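Local coordinates for putative capsular polysaccharide biosynthesis protein (Streptococcus pneumoniae serotype 4, PDB 6EWJ) that probably acts as a pyridoxal phosphate-dependent sugar aminotransferase in the biosynthesis of pneumococcal teichoic acid, at residues 36-41 / 263-268; 44-49 / 58-63; 348-353 / 380-385. One frame throughout, in Å; residues are numbered along the deposited sequence.

Contact 1: 36-41 / 263-268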
ATOM      1  N   ILE A  36      15.558   4.676   3.718  1.00 25.44           N
ATOM      2  CA  ILE A  36      14.992   4.488   2.375  1.00 24.24           C
ATOM      3  C   ILE A  36      13.487   4.255   2.351  1.00 22.76           C
ATOM      4  O   ILE A  36      12.870   4.520   1.335  1.00 21.78           O
ATOM      5  CB  ILE A  36      15.722   3.422   1.528  1.00 24.86           C
ATOM      6  CG1 ILE A  36      15.718   2.045   2.239  1.00 25.28           C
ATOM      7  CG2 ILE A  36      17.123   3.891   1.211  1.00 26.06           C
ATOM      8  CD1 ILE A  36      16.171   0.913   1.353  1.00 25.50           C
ATOM      9  N   THR A  37      12.891   3.786   3.449  1.00 21.84           N
ATOM     10  CA  THR A  37      11.434   3.837   3.594  1.00 20.93           C
ATOM     11  C   THR A  37      11.057   5.130   4.351  1.00 20.38           C
ATOM     12  O   THR A  37      11.797   6.117   4.249  1.00 20.48           O
ATOM     13  CB  THR A  37      10.835   2.524   4.177  1.00 21.33           C
ATOM     14  OG1 THR A  37       9.403   2.564   4.099  1.00 20.54           O
ATOM     15  CG2 THR A  37      11.283   2.243   5.608  1.00 21.66           C
ATOM     16  N   THR A  38       9.925   5.134   5.050  1.00 19.73           N
ATOM     17  CA  THR A  38       9.447   6.324   5.772  1.00 19.83           C
ATOM     18  C   THR A  38      10.516   6.893   6.726  1.00 20.58           C
ATOM     19  O   THR A  38      11.074   6.191   7.576  1.00 20.69           O
ATOM     20  CB  THR A  38       8.148   6.028   6.568  1.00 19.39           C
ATOM     21  OG1 THR A  38       7.169   5.443   5.690  1.00 18.59           O
ATOM     22  CG2 THR A  38       7.535   7.327   7.194  1.00 19.26           C
ATOM     23  N   GLY A  39      10.856   8.150   6.530  1.00 21.18           N
ATOM     24  CA  GLY A  39      11.924   8.773   7.325  1.00 22.36           C
ATOM     25  C   GLY A  39      11.769  10.286   7.397  1.00 23.27           C
ATOM     26  O   GLY A  39      10.633  10.793   7.301  1.00 22.56           O
ATOM     27  N   PRO A  40      12.884  11.006   7.639  1.00 24.83           N
ATOM     28  CA  PRO A  40      12.809  12.471   7.835  1.00 25.07           C
ATOM     29  C   PRO A  40      12.273  13.234   6.634  1.00 25.17           C
ATOM     30  O   PRO A  40      11.544  14.185   6.823  1.00 24.09           O
ATOM     31  CB  PRO A  40      14.253  12.901   8.147  1.00 26.43           C
ATOM     32  CG  PRO A  40      15.075  11.666   8.193  1.00 26.56           C
ATOM     33  CD  PRO A  40      14.260  10.485   7.727  1.00 25.40           C
ATOM     34  N   LYS A  41      12.586  12.782   5.417  1.00 25.42           N
ATOM     35  CA  LYS A  41      12.058  13.438   4.210  1.00 25.89           C
ATOM     36  C   LYS A  41      10.542  13.349   4.108  1.00 23.89           C
ATOM     37  O   LYS A  41       9.892  14.316   3.708  1.00 23.11           O
ATOM     38  CB  LYS A  41      12.729  12.918   2.929  1.00 26.82           C
ATOM     39  CG  LYS A  41      14.229  13.249   2.879  1.00 28.91           C
ATOM     40  CD  LYS A  41      14.722  13.197   1.446  1.00 30.56           C
ATOM     41  CE  LYS A  41      16.235  13.151   1.241  1.00 31.48           C
ATOM     42  NZ  LYS A  41      16.948  13.960   2.233  1.00 33.97           N
ATOM     43  N   LYS A 263      -0.921  -1.171   5.434  1.00 18.52           N
ATOM     44  CA  LYS A 263       0.463  -1.039   5.065  1.00 18.34           C
ATOM     45  C   LYS A 263       0.450  -0.125   3.870  1.00 18.05           C
ATOM     46  O   LYS A 263       0.424  -0.576   2.722  1.00 18.09           O
ATOM     47  CB  LYS A 263       1.049  -2.453   4.785  1.00 18.77           C
ATOM     48  CG  LYS A 263       2.488  -2.487   4.385  1.00 19.25           C
ATOM     49  CD  LYS A 263       3.392  -1.702   5.345  1.00 19.31           C
ATOM     50  CE  LYS A 263       4.859  -1.771   4.923  1.00 19.98           C
ATOM     51  NZ  LYS A 263       5.695  -0.715   5.550  1.00 19.13           N
ATOM     52  N   CYS A 264       0.443   1.195   4.137  1.00 17.71           N
ATOM     53  CA  CYS A 264       0.416   2.151   3.065  1.00 17.23           C
ATOM     54  C   CYS A 264       1.173   3.422   3.310  1.00 16.76           C
ATOM     55  O   CYS A 264       0.837   4.461   2.747  1.00 16.36           O
ATOM     56  CB  CYS A 264      -1.042   2.456   2.691  1.00 17.50           C
ATOM     57  SG  CYS A 264      -2.065   2.964   4.075  1.00 18.80           S
ATOM     58  N   ASN A 265       2.265   3.308   4.039  1.00 16.26           N
ATOM     59  CA  ASN A 265       3.202   4.418   4.293  1.00 16.28           C
ATOM     60  C   ASN A 265       3.974   4.824   3.052  1.00 15.77           C
ATOM     61  O   ASN A 265       4.054   4.049   2.076  1.00 15.34           O
ATOM     62  CB  ASN A 265       4.205   4.024   5.397  1.00 16.53           C
ATOM     63  CG  ASN A 265       4.969   2.768   5.053  1.00 16.93           C
ATOM     64  OD1 ASN A 265       4.365   1.697   4.783  1.00 17.69           O
ATOM     65  ND2 ASN A 265       6.284   2.831   5.077  1.00 17.56           N
ATOM     66  N   MET A 266       4.406   6.091   3.044  1.00 16.12           N
ATOM     67  CA  MET A 266       5.263   6.691   2.002  1.00 16.17           C
ATOM     68  C   MET A 266       6.727   6.544   2.329  1.00 16.64           C
ATOM     69  O   MET A 266       7.143   6.783   3.494  1.00 16.65           O
ATOM     70  CB  MET A 266       4.935   8.189   1.804  1.00 16.49           C
ATOM     71  CG  MET A 266       5.734   8.769   0.659  1.00 17.14           C
ATOM     72  SD  MET A 266       5.564  10.523   0.352  1.00 18.29           S
ATOM     73  CE  MET A 266       4.013  10.398  -0.573  1.00 16.97           C
ATOM     74  N   THR A 267       7.519   6.138   1.336  1.00 16.65           N
ATOM     75  CA  THR A 267       8.940   6.018   1.527  1.00 17.19           C
ATOM     76  C   THR A 267       9.607   7.395   1.307  1.00 17.58           C
ATOM     77  O   THR A 267       9.069   8.256   0.584  1.00 16.80           O
ATOM     78  CB  THR A 267       9.587   5.057   0.529  1.00 17.41           C
ATOM     79  OG1 THR A 267       9.392   5.544  -0.800  1.00 17.36           O
ATOM     80  CG2 THR A 267       9.034   3.626   0.620  1.00 17.12           C
ATOM     81  N   ASP A 268      10.803   7.532   1.846  1.00 17.98           N
ATOM     82  CA  ASP A 268      11.610   8.734   1.607  1.00 18.81           C
ATOM     83  C   ASP A 268      12.073   8.863   0.151  1.00 18.77           C
ATOM     84  O   ASP A 268      12.434   9.936  -0.302  1.00 17.95           O
ATOM     85  CB  ASP A 268      12.819   8.791   2.587  1.00 19.70           C
ATOM     86  CG  ASP A 268      12.501   9.541   3.880  1.00 20.10           C
ATOM     87  OD1 ASP A 268      11.317   9.697   4.272  1.00 19.82           O
ATOM     88  OD2 ASP A 268      13.452  10.000   4.514  1.00 20.98           O
TER

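Contact 2: 44-49 / 58-63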
ATOM      1  N   GLU A  44       9.217  15.885   6.530  1.00 24.55           N
ATOM      2  CA  GLU A  44       9.445  17.242   5.995  1.00 25.61           C
ATOM      3  C   GLU A  44       8.437  17.495   4.870  1.00 23.99           C
ATOM      4  O   GLU A  44       7.895  18.587   4.801  1.00 22.80           O
ATOM      5  CB  GLU A  44      10.890  17.414   5.502  1.00 27.87           C
ATOM      6  CG  GLU A  44      11.262  18.770   4.909  1.00 30.63           C
ATOM      7  CD  GLU A  44      11.256  19.943   5.893  1.00 32.44           C
ATOM      8  OE1 GLU A  44      11.006  19.760   7.110  1.00 35.17           O
ATOM      9  OE2 GLU A  44      11.461  21.088   5.438  1.00 35.67           O
ATOM     10  N   LEU A  45       8.138  16.477   4.055  1.00 21.79           N
ATOM     11  CA  LEU A  45       7.144  16.673   2.974  1.00 21.31           C
ATOM     12  C   LEU A  45       5.741  16.968   3.520  1.00 20.66           C
ATOM     13  O   LEU A  45       5.062  17.876   3.041  1.00 21.23           O
ATOM     14  CB  LEU A  45       7.099  15.505   1.988  1.00 20.34           C
ATOM     15  CG  LEU A  45       6.061  15.674   0.842  1.00 20.03           C
ATOM     16  CD1 LEU A  45       6.309  16.900  -0.048  1.00 20.43           C
ATOM     17  CD2 LEU A  45       6.002  14.405   0.027  1.00 19.51           C
ATOM     18  N   GLU A  46       5.376  16.243   4.565  1.00 20.26           N
ATOM     19  CA  GLU A  46       4.114  16.469   5.242  1.00 20.31           C
ATOM     20  C   GLU A  46       4.049  17.908   5.785  1.00 21.24           C
ATOM     21  O   GLU A  46       3.007  18.553   5.712  1.00 20.80           O
ATOM     22  CB  GLU A  46       3.931  15.483   6.381  1.00 20.42           C
ATOM     23  CG  GLU A  46       3.716  14.033   5.898  1.00 20.25           C
ATOM     24  CD  GLU A  46       3.665  13.029   7.011  1.00 20.81           C
ATOM     25  OE1 GLU A  46       4.065  13.368   8.142  1.00 22.04           O
ATOM     26  OE2 GLU A  46       3.216  11.864   6.769  1.00 20.56           O
ATOM     27  N   ARG A  47       5.123  18.325   6.453  1.00 21.94           N
ATOM     28  CA  ARG A  47       5.203  19.702   7.013  1.00 23.38           C
ATOM     29  C   ARG A  47       5.018  20.757   5.905  1.00 22.94           C
ATOM     30  O   ARG A  47       4.152  21.625   6.009  1.00 23.12           O
ATOM     31  CB  ARG A  47       6.521  19.876   7.776  1.00 25.00           C
ATOM     32  CG  ARG A  47       6.547  19.083   9.095  1.00 26.47           C
ATOM     33  CD  ARG A  47       7.657  19.552  10.089  1.00 28.34           C
ATOM     34  NE  ARG A  47       9.016  19.270   9.619  1.00 29.46           N
ATOM     35  CZ  ARG A  47       9.653  18.096   9.717  1.00 30.72           C
ATOM     36  NH1 ARG A  47       9.069  17.071  10.327  1.00 31.32           N
ATOM     37  NH2 ARG A  47      10.877  17.952   9.217  1.00 31.01           N
ATOM     38  N   ARG A  48       5.796  20.652   4.831  1.00 22.44           N
ATOM     39  CA  ARG A  48       5.709  21.591   3.718  1.00 23.10           C
ATOM     40  C   ARG A  48       4.333  21.573   3.006  1.00 22.39           C
ATOM     41  O   ARG A  48       3.812  22.605   2.625  1.00 21.60           O
ATOM     42  CB  ARG A  48       6.854  21.336   2.736  1.00 24.03           C
ATOM     43  CG  ARG A  48       8.235  21.682   3.310  1.00 26.20           C
ATOM     44  CD  ARG A  48       9.325  21.533   2.273  1.00 27.34           C
ATOM     45  NE  ARG A  48       9.004  22.395   1.141  1.00 29.14           N
ATOM     46  CZ  ARG A  48       9.398  22.219  -0.126  1.00 30.14           C
ATOM     47  NH1 ARG A  48      10.213  21.215  -0.472  1.00 30.05           N
ATOM     48  NH2 ARG A  48       9.006  23.094  -1.048  1.00 30.67           N
ATOM     49  N   LEU A  49       3.771  20.373   2.837  1.00 21.26           N
ATOM     50  CA  LEU A  49       2.471  20.246   2.214  1.00 21.03           C
ATOM     51  C   LEU A  49       1.357  20.902   3.056  1.00 21.12           C
ATOM     52  O   LEU A  49       0.478  21.564   2.497  1.00 20.75           O
ATOM     53  CB  LEU A  49       2.162  18.751   1.925  1.00 20.50           C
ATOM     54  CG  LEU A  49       2.845  18.130   0.725  1.00 20.67           C
ATOM     55  CD1 LEU A  49       2.477  16.623   0.663  1.00 20.29           C
ATOM     56  CD2 LEU A  49       2.422  18.816  -0.570  1.00 21.24           C
ATOM     57  N   THR A  58      -0.413  16.882   7.722  1.00 20.59           N
ATOM     58  CA  THR A  58      -0.651  16.043   6.535  1.00 19.73           C
ATOM     59  C   THR A  58      -0.036  14.651   6.776  1.00 19.58           C
ATOM     60  O   THR A  58       1.018  14.538   7.439  1.00 19.72           O
ATOM     61  CB  THR A  58      -0.058  16.700   5.312  1.00 19.43           C
ATOM     62  OG1 THR A  58      -0.670  17.994   5.160  1.00 19.68           O
ATOM     63  CG2 THR A  58      -0.276  15.888   4.062  1.00 18.78           C
ATOM     64  N   VAL A  59      -0.718  13.632   6.276  1.00 18.73           N
ATOM     65  CA  VAL A  59      -0.271  12.222   6.379  1.00 18.96           C
ATOM     66  C   VAL A  59       0.013  11.757   4.967  1.00 18.27           C
ATOM     67  O   VAL A  59      -0.895  11.683   4.134  1.00 17.88           O
ATOM     68  CB  VAL A  59      -1.335  11.331   7.005  1.00 19.14           C
ATOM     69  CG1 VAL A  59      -0.828   9.878   7.090  1.00 19.46           C
ATOM     70  CG2 VAL A  59      -1.727  11.853   8.357  1.00 20.15           C
ATOM     71  N   CYS A  60       1.286  11.566   4.674  1.00 18.58           N
ATOM     72  CA  CYS A  60       1.714  11.194   3.338  1.00 18.13           C
ATOM     73  C   CYS A  60       1.667   9.672   3.284  1.00 18.09           C
ATOM     74  O   CYS A  60       2.108   8.993   4.230  1.00 17.42           O
ATOM     75  CB  CYS A  60       3.113  11.656   3.039  1.00 19.13           C
ATOM     76  SG  CYS A  60       3.171  13.347   2.455  1.00 21.40           S
ATOM     77  N   LEU A  61       1.061   9.157   2.208  1.00 17.27           N
ATOM     78  CA  LEU A  61       0.815   7.722   2.075  1.00 17.11           C
ATOM     79  C   LEU A  61       1.137   7.276   0.645  1.00 16.45           C
ATOM     80  O   LEU A  61       1.583   8.077  -0.215  1.00 16.06           O
ATOM     81  CB  LEU A  61      -0.646   7.453   2.414  1.00 17.67           C
ATOM     82  CG  LEU A  61      -1.204   7.861   3.787  1.00 18.13           C
ATOM     83  CD1 LEU A  61      -2.713   7.839   3.810  1.00 18.60           C
ATOM     84  CD2 LEU A  61      -0.653   6.972   4.846  1.00 19.26           C
ATOM     85  N   ASN A  62       0.898   6.000   0.346  1.00 16.14           N
ATOM     86  CA  ASN A  62       1.335   5.452  -0.968  1.00 16.25           C
ATOM     87  C   ASN A  62       0.390   5.606  -2.148  1.00 16.22           C
ATOM     88  O   ASN A  62       0.765   5.268  -3.270  1.00 16.21           O
ATOM     89  CB  ASN A  62       1.799   3.976  -0.851  1.00 16.41           C
ATOM     90  CG  ASN A  62       0.649   2.991  -0.626  1.00 16.41           C
ATOM     91  OD1 ASN A  62      -0.547   3.325  -0.755  1.00 15.48           O
ATOM     92  ND2 ASN A  62       1.010   1.768  -0.239  1.00 16.10           N
ATOM     93  N   SER A  63      -0.807   6.145  -1.899  1.00 16.14           N
ATOM     94  CA  SER A  63      -1.786   6.453  -2.937  1.00 16.07           C
ATOM     95  C   SER A  63      -2.871   7.324  -2.346  1.00 16.19           C
ATOM     96  O   SER A  63      -3.028   7.383  -1.091  1.00 18.05           O
ATOM     97  CB  SER A  63      -2.444   5.187  -3.572  1.00 15.68           C
ATOM     98  OG  SER A  63      -3.381   4.588  -2.701  1.00 15.66           O
TER

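Contact 3: 348-353 / 380-385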
ATOM      1  N   ASN A 348      -8.285  11.218 -23.975  1.00 24.41           N
ATOM      2  CA  ASN A 348      -8.832  10.359 -22.991  1.00 24.33           C
ATOM      3  C   ASN A 348     -10.218  10.760 -22.676  1.00 22.89           C
ATOM      4  O   ASN A 348     -10.735  11.735 -23.241  1.00 22.51           O
ATOM      5  CB  ASN A 348      -7.945  10.428 -21.746  1.00 26.28           C
ATOM      6  CG  ASN A 348      -7.868   9.129 -21.005  1.00 28.59           C
ATOM      7  OD1 ASN A 348      -8.744   8.250 -21.121  1.00 30.30           O
ATOM      8  ND2 ASN A 348      -6.837   9.004 -20.187  1.00 30.44           N
ATOM      9  N   VAL A 349     -10.866   9.970 -21.826  1.00 22.24           N
ATOM     10  CA  VAL A 349     -12.249  10.214 -21.441  1.00 22.07           C
ATOM     11  C   VAL A 349     -12.316  10.163 -19.935  1.00 21.53           C
ATOM     12  O   VAL A 349     -11.895   9.179 -19.313  1.00 21.39           O
ATOM     13  CB  VAL A 349     -13.278   9.218 -22.075  1.00 22.00           C
ATOM     14  CG1 VAL A 349     -14.677   9.442 -21.493  1.00 22.11           C
ATOM     15  CG2 VAL A 349     -13.305   9.346 -23.572  1.00 23.22           C
ATOM     16  N   HIS A 350     -12.795  11.249 -19.349  1.00 21.38           N
ATOM     17  CA  HIS A 350     -13.023  11.347 -17.913  1.00 21.12           C
ATOM     18  C   HIS A 350     -14.469  11.793 -17.709  1.00 21.81           C
ATOM     19  O   HIS A 350     -14.772  13.000 -17.877  1.00 21.94           O
ATOM     20  CB  HIS A 350     -12.107  12.379 -17.282  1.00 21.19           C
ATOM     21  CG  HIS A 350     -10.651  12.083 -17.434  1.00 20.75           C
ATOM     22  ND1 HIS A 350      -9.965  12.374 -18.585  1.00 21.11           N
ATOM     23  CD2 HIS A 350      -9.771  11.482 -16.609  1.00 20.85           C
ATOM     24  CE1 HIS A 350      -8.707  12.005 -18.452  1.00 20.94           C
ATOM     25  NE2 HIS A 350      -8.569  11.427 -17.272  1.00 21.25           N
ATOM     26  N   TYR A 351     -15.388  10.890 -17.385  1.00 22.01           N
ATOM     27  CA  TYR A 351     -15.191   9.436 -17.208  1.00 21.86           C
ATOM     28  C   TYR A 351     -16.455   8.739 -17.618  1.00 22.50           C
ATOM     29  O   TYR A 351     -17.494   9.351 -17.759  1.00 22.34           O
ATOM     30  CB  TYR A 351     -15.034   9.062 -15.755  1.00 21.78           C
ATOM     31  CG  TYR A 351     -13.835   9.580 -15.010  1.00 21.41           C
ATOM     32  CD1 TYR A 351     -12.642   8.891 -15.036  1.00 21.16           C
ATOM     33  CD2 TYR A 351     -13.907  10.763 -14.242  1.00 21.46           C
ATOM     34  CE1 TYR A 351     -11.525   9.349 -14.318  1.00 21.20           C
ATOM     35  CE2 TYR A 351     -12.783  11.212 -13.523  1.00 21.50           C
ATOM     36  CZ  TYR A 351     -11.593  10.480 -13.572  1.00 20.95           C
ATOM     37  OH  TYR A 351     -10.434  10.906 -12.848  1.00 20.81           O
ATOM     38  N   LYS A 352     -16.354   7.424 -17.828  1.00 23.15           N
ATOM     39  CA  LYS A 352     -17.512   6.578 -17.824  1.00 23.38           C
ATOM     40  C   LYS A 352     -18.172   6.765 -16.483  1.00 22.14           C
ATOM     41  O   LYS A 352     -17.496   6.702 -15.486  1.00 23.08           O
ATOM     42  CB  LYS A 352     -17.103   5.109 -17.908  1.00 24.15           C
ATOM     43  CG  LYS A 352     -16.649   4.688 -19.255  1.00 25.25           C
ATOM     44  CD  LYS A 352     -16.637   3.154 -19.328  1.00 25.74           C
ATOM     45  CE  LYS A 352     -16.389   2.714 -20.728  1.00 27.07           C
ATOM     46  NZ  LYS A 352     -16.192   1.226 -20.796  1.00 27.36           N
ATOM     47  N   PRO A 353     -19.503   6.981 -16.437  1.00 21.30           N
ATOM     48  CA  PRO A 353     -20.145   7.085 -15.151  1.00 20.23           C
ATOM     49  C   PRO A 353     -20.027   5.706 -14.481  1.00 19.74           C
ATOM     50  O   PRO A 353     -20.010   4.685 -15.175  1.00 19.77           O
ATOM     51  CB  PRO A 353     -21.610   7.358 -15.504  1.00 20.80           C
ATOM     52  CG  PRO A 353     -21.549   7.975 -16.846  1.00 21.41           C
ATOM     53  CD  PRO A 353     -20.425   7.289 -17.537  1.00 21.52           C
ATOM     54  N   GLU A 380     -17.683  13.853 -24.182  1.00 20.27           N
ATOM     55  CA  GLU A 380     -16.539  14.341 -23.470  1.00 20.00           C
ATOM     56  C   GLU A 380     -15.268  13.797 -24.091  1.00 20.25           C
ATOM     57  O   GLU A 380     -15.173  12.578 -24.371  1.00 20.53           O
ATOM     58  CB  GLU A 380     -16.624  13.972 -21.992  1.00 19.40           C
ATOM     59  CG  GLU A 380     -15.627  14.699 -21.099  1.00 18.96           C
ATOM     60  CD  GLU A 380     -14.206  14.146 -21.152  1.00 18.87           C
ATOM     61  OE1 GLU A 380     -14.012  12.920 -21.318  1.00 18.65           O
ATOM     62  OE2 GLU A 380     -13.234  14.931 -20.993  1.00 19.24           O
ATOM     63  N   ILE A 381     -14.305  14.694 -24.310  1.00 20.49           N
ATOM     64  CA  ILE A 381     -12.951  14.339 -24.690  1.00 20.65           C
ATOM     65  C   ILE A 381     -11.943  15.140 -23.886  1.00 20.74           C
ATOM     66  O   ILE A 381     -12.004  16.381 -23.812  1.00 20.34           O
ATOM     67  CB  ILE A 381     -12.714  14.539 -26.200  1.00 21.72           C
ATOM     68  CG1 ILE A 381     -13.600  13.551 -27.017  1.00 21.87           C
ATOM     69  CG2 ILE A 381     -11.273  14.270 -26.578  1.00 22.00           C
ATOM     70  CD1 ILE A 381     -13.669  13.857 -28.501  1.00 22.94           C
ATOM     71  N   THR A 382     -10.979  14.438 -23.309  1.00 20.40           N
ATOM     72  CA  THR A 382      -9.930  15.086 -22.599  1.00 20.76           C
ATOM     73  C   THR A 382      -8.707  15.184 -23.495  1.00 21.45           C
ATOM     74  O   THR A 382      -8.209  14.172 -23.992  1.00 21.44           O
ATOM     75  CB  THR A 382      -9.573  14.340 -21.309  1.00 20.03           C
ATOM     76  OG1 THR A 382     -10.762  13.952 -20.653  1.00 19.95           O
ATOM     77  CG2 THR A 382      -8.779  15.200 -20.375  1.00 19.91           C
ATOM     78  N   LEU A 383      -8.229  16.411 -23.685  1.00 22.02           N
ATOM     79  CA  LEU A 383      -6.994  16.674 -24.426  1.00 22.83           C
ATOM     80  C   LEU A 383      -5.824  16.713 -23.491  1.00 22.37           C
ATOM     81  O   LEU A 383      -6.030  16.991 -22.314  1.00 21.41           O
ATOM     82  CB  LEU A 383      -7.067  18.030 -25.133  1.00 23.86           C
ATOM     83  CG  LEU A 383      -8.272  18.250 -26.059  1.00 24.60           C
ATOM     84  CD1 LEU A 383      -8.193  19.641 -26.665  1.00 25.38           C
ATOM     85  CD2 LEU A 383      -8.351  17.193 -27.136  1.00 25.34           C
ATOM     86  N   PRO A 384      -4.603  16.457 -24.012  1.00 22.87           N
ATOM     87  CA  PRO A 384      -3.422  16.432 -23.201  1.00 22.83           C
ATOM     88  C   PRO A 384      -3.198  17.787 -22.486  1.00 23.04           C
ATOM     89  O   PRO A 384      -3.426  18.853 -23.085  1.00 23.67           O
ATOM     90  CB  PRO A 384      -2.311  16.189 -24.227  1.00 23.80           C
ATOM     91  CG  PRO A 384      -2.954  15.380 -25.265  1.00 24.12           C
ATOM     92  CD  PRO A 384      -4.292  16.069 -25.402  1.00 23.94           C
ATOM     93  N   LEU A 385      -2.851  17.714 -21.210  1.00 22.79           N
ATOM     94  CA  LEU A 385      -2.503  18.911 -20.405  1.00 23.46           C
ATOM     95  C   LEU A 385      -1.429  18.506 -19.407  1.00 24.27           C
ATOM     96  O   LEU A 385      -1.717  17.902 -18.370  1.00 23.80           O
ATOM     97  CB  LEU A 385      -3.716  19.474 -19.676  1.00 22.83           C
ATOM     98  CG  LEU A 385      -3.518  20.774 -18.868  1.00 23.18           C
ATOM     99  CD1 LEU A 385      -2.944  21.887 -19.701  1.00 23.91           C
ATOM    100  CD2 LEU A 385      -4.822  21.214 -18.224  1.00 22.97           C
TER

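Contact 1: 36-41 / 263-268
Asp268 and Thr38 carry most of the polar chemistry that ties residues 36-41 to residues 263-268. The carboxylate of Asp268 lies at the N-terminal end of helix 40-53, where Gly39 is the N-cap residue. Asp268 OD2 accepts the amide N of Lys41 at 3.1 Å, approached from 40° above the carboxylate plane, and OD1 takes a weak, bent bond from Gly39 N at 2.8 Å as well as the amide N of Thr42. The backbone of Asp268 donates in turn: its N bonds Thr37 O at 3.0 Å, meeting that carbonyl from above its plane.

Thr38 is gripped from two sides. With OG1 anti to the carbonyl carbon (chi1 -53°), Thr38 OG1 donates to Met266 O at 2.6 Å and accepts Asn265 ND2 at 2.8 Å. This second bond is nearly straight and lies in the amide plane of Asn265. The other end of that amide is fixed in turn, since Lys263 NZ donates to Asn265 OD1 at 2.9 Å.

Further out, Glu211 of the second subunit bonds Thr37 OG1 and Asn265 ND2 and forms a salt bridge with Lys263. Thr267 N-caps helix 268-299 through its OG1, which accepts Met270 N. One buried carboxylate thus serves the first turn of helix 40-53 while standing at the start of helix 268-299, and the amide donors around it would be expected to stabilise its negative charge.

Contact 2: 44-49 / 58-63
Residues 44-49 of helix 40-53 run across strand 58-61 with the segment axes 7.5 Å apart at closest approach and their directions 131° from each other; the backbones come nearest at Glu46 and Thr58.

Glu46 makes the polar link. Its CG stands anti to the carbonyl carbon and the chain beyond is extended (chi2 174°), so the carboxylate reaches past the Thr58 carbonyl and Val59 CA to the amide of Cys60. Glu46 OE2 accepts Cys60 N at 2.9 Å through its anti lone pair, with an N-H...O angle of 178°. The other oxygen, OE1, is bonded by the hydroxyl of Tyr229 on helix 225-236, so both carboxylate oxygens have donors.

Beside this bond, Cys60 sets its CB toward the helix, and its SG is met by three side chains. Glu46 CG lies 3.6 Å from Cys60 SG, while Leu49 CD1 and Leu45 CD2 lie 3.8 and 3.9 Å from Cys60 SG. Thr58 sets its CB 3.6 Å from Glu46 O, while its hydroxyl bonds Ser50 OG.

Val59 and Leu61 pair through their backbones with strand 213-217; strand 58-61 is outermost, within this chain, in the seven-stranded mixed sheet. Asn62 and Ser63 then lead to Ala64 and Thr65, which bind pyridoxal phosphate in another structure of the protein. A helix packed on this central sheet is a feature of the alpha/beta large domain of fold-type I pyridoxal phosphate enzymes.

Contact 3: 348-353 / 380-385
A short antiparallel bridge, extended by side-chain hydrogen bonds, joins the loop segment 348-353 to strand 380-383, at the edge of the three-stranded antiparallel sheet. Asn348 and Thr382 form its single hydrogen-bonded pair: Asn348 N donates to Thr382 O at 3.0 Å along a lone pair in the carbonyl plane, and Thr382 N returns a bond to Asn348 O at 2.7 Å.

Past that pair, side chains of the strand take over. With Glu380 bent at chi2 (-78°), His350 N meets Glu380 OE1 at 2.9 Å from above the carboxylate plane. The side chains of Glu380 and Val349 pass one another in opposing senses, Glu380 OE1 3.5 Å from Val349 CG1. Strand 380-383 is an outermost strand of its sheet, within the small C-terminal part of the fold-type I architecture, and the bridge links it to a segment whose Tyr351 binds pyridoxal phosphate in another structure of the protein; none is bound here.

The imidazole of His350 meets Thr382 edge-on: ND1 donates to OG1 at 2.7 Å, with the hydroxyl oxygen only 9° out of the ring plane. Thr382 OG1 in turn donates to Glu380 OE2 at 2.7 Å, on its syn lone pair. With that hydroxyl hydrogen directed at Glu380, ND1 is the donor to OG1, and the nearby carboxylate may modestly favour a charged ring. A cis peptide precedes Tyr351, whose ring lies with His350 CB 3.8 Å above its centre and packs against His179.

How the contacts relate
Contacts 1 and 2 are neighbours, their centres about 10 Å apart, and both draw on helix 40-53: contact 1 holds its start and contact 2 its middle. Along the chain, contact 2 is nested within the long loop closed by contact 1, and the two touch where Cys264 O probably accepts a hydrogen bond from Asn62 N. Contact 3 follows both and lies on the opposite side of the chain's centre, about 33 Å from contact 1 and about 28 Å from contact 2 between centres. Its strand 380-383 is in the three-stranded sheet, strand 58-61 in the seven-stranded one. All three touch the second subunit, and contacts 2 and 3 each lead to cofactor-site residues, Ala64 and Thr65 and Tyr351.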